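Local coordinates for amine oxidase domain-containing protein (Pyrococcus furiosus, PDB 3NRN) that is probably a flavin-dependent oxidoreductase of the amine oxidase family, and binds adenosine monophosphate in its nucleotide pocket, at the adenosine monophosphate site. Sequence-based numbering; all coordinates share one arbitrary frame.

The adenosine monophosphate site. Residues 6-9, 29-32, 37-38, 210-212, 238-239. With AMP (adenosine monophosphate), chain B.
Glu30 holds both ribose hydroxyls of AMP, the hallmark of an acidic residue just past the end of the second strand, 25-29, as is typical of Rossmann folds. Its chain leaves with CG anti to the backbone N (chi1 170°) and bends at chi2, turning the carboxylate toward the sugar. Glu30 OE2 takes the 2'-hydroxyl O2' of AMP at 2.7 Å on its syn lone pair, whereas Glu30 OE1 accepts the 3'-hydroxyl, AMP O3', at 2.8 Å from above the carboxylate plane. A second shell fixes the group's rotation: Ala8 N meets OE1 nearly along its C-O axis, and Ser32 N and OG both reach OE2 from above the plane. An alanine in place of Glu30 would remove both ribose acceptors and would probably loosen the glycine loop as well as the nucleotide.

Adenine is read by backbone: Val212 N donates to AMP N1 at 3.1 Å, and N6 returns a bond to Val212 O in the carbonyl plane. At the far end Arg38 N gives the phosphate oxygen AMP O3P a nearly straight bond of 2.8 Å (172° at H); its poorly ordered guanidinium lies near O2P, where a salt bridge is likely but its geometry unreliable.

The purine is sandwiched. Lys31 lays CB over one face, 3.6 Å from the centroid of the six-membered ring of AMP, its chain running on extended; Val239 CG2 covers the five-membered ring from the opposite face. Gly7 CA packs against the ribose.

The GxGxxG motif, whose loop (residues 7-9) joins strand 2-6 to helix 10-21, lies under the ribose; the start of strand 212-216 and the segment after strand 234-237 complete the pocket, where the family typically seats the AMP half of FAD.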
loop_
_atom_site.group_PDB
_atom_site.type_symbol
_atom_site.label_atom_id
_atom_site.label_comp_id
_atom_site.label_asym_id
_atom_site.label_seq_id
_atom_site.Cartn_x
_atom_site.Cartn_y
_atom_site.Cartn_z
ATOM N N VAL A 6 -15.008 -11.233 0.391
ATOM C CA VAL A 6 -14.213 -12.188 1.144
ATOM C C VAL A 6 -12.962 -11.514 1.673
ATOM O O VAL A 6 -12.027 -11.243 0.923
ATOM C CB VAL A 6 -13.804 -13.413 0.279
ATOM C CG1 VAL A 6 -12.933 -14.363 1.089
ATOM C CG2 VAL A 6 -15.040 -14.138 -0.203
ATOM N N GLY A 7 -12.953 -11.251 2.976
ATOM C CA GLY A 7 -11.806 -10.608 3.595
ATOM C C GLY A 7 -12.103 -9.148 3.856
ATOM O O GLY A 7 -12.536 -8.429 2.949
ATOM N N ALA A 8 -11.883 -8.705 5.088
ATOM C CA ALA A 8 -12.153 -7.314 5.437
ATOM C C ALA A 8 -10.895 -6.448 5.493
ATOM O O ALA A 8 -10.611 -5.792 6.502
ATOM C CB ALA A 8 -12.891 -7.243 6.755
ATOM N N GLY A 9 -10.138 -6.457 4.406
ATOM C CA GLY A 9 -8.950 -5.631 4.345
ATOM C C GLY A 9 -9.363 -4.313 3.712
ATOM O O GLY A 9 -10.548 -4.101 3.428
ATOM N N LEU A 29 -17.281 -10.983 4.764
ATOM C CA LEU A 29 -16.940 -12.148 5.570
ATOM C C LEU A 29 -15.472 -12.033 5.968
ATOM O O LEU A 29 -14.586 -12.005 5.119
ATOM C CB LEU A 29 -17.192 -13.430 4.768
ATOM C CG LEU A 29 -18.647 -13.627 4.315
ATOM C CD1 LEU A 29 -18.784 -14.920 3.524
ATOM C CD2 LEU A 29 -19.564 -13.669 5.549
ATOM N N GLU A 30 -15.228 -11.956 7.269
ATOM C CA GLU A 30 -13.884 -11.814 7.801
ATOM C C GLU A 30 -13.509 -13.017 8.655
ATOM O O GLU A 30 -14.235 -13.389 9.579
ATOM C CB GLU A 30 -13.805 -10.522 8.626
ATOM C CG GLU A 30 -12.538 -10.337 9.444
ATOM C CD GLU A 30 -11.269 -10.497 8.628
ATOM O OE1 GLU A 30 -11.217 -10.031 7.470
ATOM O OE2 GLU A 30 -10.307 -11.086 9.159
ATOM N N LYS A 31 -12.365 -13.613 8.343
ATOM C CA LYS A 31 -11.876 -14.784 9.054
ATOM C C LYS A 31 -11.499 -14.522 10.509
ATOM O O LYS A 31 -11.866 -15.294 11.390
ATOM C CB LYS A 31 -10.676 -15.357 8.307
ATOM C CG LYS A 31 -9.996 -16.529 8.961
ATOM C CD LYS A 31 -8.743 -16.891 8.164
ATOM C CE LYS A 31 -7.959 -18.010 8.818
ATOM N NZ LYS A 31 -6.773 -18.392 8.000
ATOM N N SER A 32 -10.759 -13.445 10.760
ATOM C CA SER A 32 -10.343 -13.117 12.117
ATOM C C SER A 32 -11.484 -12.466 12.904
ATOM O O SER A 32 -12.610 -12.341 12.408
ATOM C CB SER A 32 -9.126 -12.186 12.092
ATOM O OG SER A 32 -9.511 -10.857 11.805
ATOM N N GLY A 37 -7.418 -5.856 8.363
ATOM C CA GLY A 37 -6.269 -6.547 7.812
ATOM C C GLY A 37 -4.945 -5.869 8.109
ATOM O O GLY A 37 -4.608 -5.605 9.262
ATOM N N ARG A 38 -4.193 -5.568 7.058
ATOM C CA ARG A 38 -2.898 -4.931 7.217
ATOM C C ARG A 38 -2.946 -3.413 7.111
ATOM O O ARG A 38 -1.933 -2.768 6.835
ATOM C CB ARG A 38 -1.909 -5.505 6.199
ATOM C CG ARG A 38 -1.726 -7.018 6.331
ATOM C CD ARG A 38 -0.419 -7.474 5.711
ATOM N NE ARG A 38 -0.282 -7.015 4.334
ATOM C CZ ARG A 38 -1.009 -7.465 3.320
ATOM N NH1 ARG A 38 -1.920 -8.396 3.528
ATOM N NH2 ARG A 38 -0.833 -6.976 2.101
ATOM N N LYS A 210 -15.654 -15.599 10.269
ATOM C CA LYS A 210 -16.285 -16.331 9.176
ATOM C C LYS A 210 -15.187 -16.618 8.166
ATOM O O LYS A 210 -14.805 -15.746 7.384
ATOM C CB LYS A 210 -17.390 -15.500 8.519
ATOM C CG LYS A 210 -18.578 -15.236 9.415
ATOM C CD LYS A 210 -19.258 -16.532 9.817
ATOM C CE LYS A 210 -20.261 -16.287 10.926
ATOM N NZ LYS A 210 -20.759 -17.563 11.505
ATOM N N GLU A 211 -14.667 -17.839 8.198
ATOM C CA GLU A 211 -13.602 -18.225 7.292
ATOM C C GLU A 211 -14.182 -18.860 6.046
ATOM O O GLU A 211 -14.799 -19.921 6.119
ATOM C CB GLU A 211 -12.670 -19.226 7.966
ATOM C CG GLU A 211 -11.481 -19.612 7.112
ATOM C CD GLU A 211 -10.727 -20.793 7.674
ATOM O OE1 GLU A 211 -10.686 -20.926 8.914
ATOM O OE2 GLU A 211 -10.168 -21.579 6.881
ATOM N N VAL A 212 -13.991 -18.216 4.903
ATOM C CA VAL A 212 -14.499 -18.773 3.659
ATOM C C VAL A 212 -13.621 -19.948 3.239
ATOM O O VAL A 212 -12.394 -19.862 3.279
ATOM C CB VAL A 212 -14.508 -17.712 2.534
ATOM C CG1 VAL A 212 -14.991 -18.341 1.222
ATOM C CG2 VAL A 212 -15.410 -16.566 2.926
ATOM N N ASN A 238 -10.648 -10.201 -1.347
ATOM C CA ASN A 238 -9.591 -9.314 -0.873
ATOM C C ASN A 238 -8.520 -10.182 -0.215
ATOM O O ASN A 238 -7.780 -9.724 0.654
ATOM C CB ASN A 238 -10.184 -8.317 0.133
ATOM C CG ASN A 238 -9.190 -7.260 0.588
ATOM O OD1 ASN A 238 -8.292 -6.841 -0.156
ATOM N ND2 ASN A 238 -9.369 -6.800 1.807
ATOM N N VAL A 239 -8.431 -11.435 -0.664
ATOM C CA VAL A 239 -7.488 -12.402 -0.101
ATOM C C VAL A 239 -6.255 -12.773 -0.962
ATOM O O VAL A 239 -5.493 -13.675 -0.614
ATOM C CB VAL A 239 -8.274 -13.688 0.313
ATOM C CG1 VAL A 239 -7.351 -14.722 0.907
ATOM C CG2 VAL A 239 -9.340 -13.319 1.344
HETATM P P AMP B . -5.378 -7.641 3.771
HETATM O O1P AMP B . -6.059 -7.401 2.439
HETATM O O2P AMP B . -4.290 -8.698 3.597
HETATM O O3P AMP B . -5.017 -6.413 4.508
HETATM O "O5'" AMP B . -6.569 -8.403 4.519
HETATM C "C5'" AMP B . -7.263 -9.458 3.842
HETATM C "C4'" AMP B . -8.251 -9.939 4.896
HETATM O "O4'" AMP B . -8.776 -11.231 4.576
HETATM C "C3'" AMP B . -7.675 -10.045 6.299
HETATM O "O3'" AMP B . -8.558 -9.238 7.105
HETATM C "C2'" AMP B . -7.784 -11.553 6.605
HETATM O "O2'" AMP B . -8.015 -11.909 7.983
HETATM C "C1'" AMP B . -8.993 -11.920 5.764
HETATM N N9 AMP B . -9.025 -13.315 5.279
HETATM C C8 AMP B . -7.987 -14.058 4.815
HETATM N N7 AMP B . -8.444 -15.263 4.383
HETATM C C5 AMP B . -9.779 -15.253 4.502
HETATM C C6 AMP B . -10.843 -16.228 4.226
HETATM N N6 AMP B . -10.498 -17.442 3.715
HETATM N N1 AMP B . -12.112 -15.838 4.498
HETATM C C2 AMP B . -12.403 -14.579 4.977
HETATM N N3 AMP B . -11.472 -13.648 5.311
HETATM C C4 AMP B . -10.172 -13.960 5.090
HETATM O O HOH W 1 -8.703 -8.224 9.787
#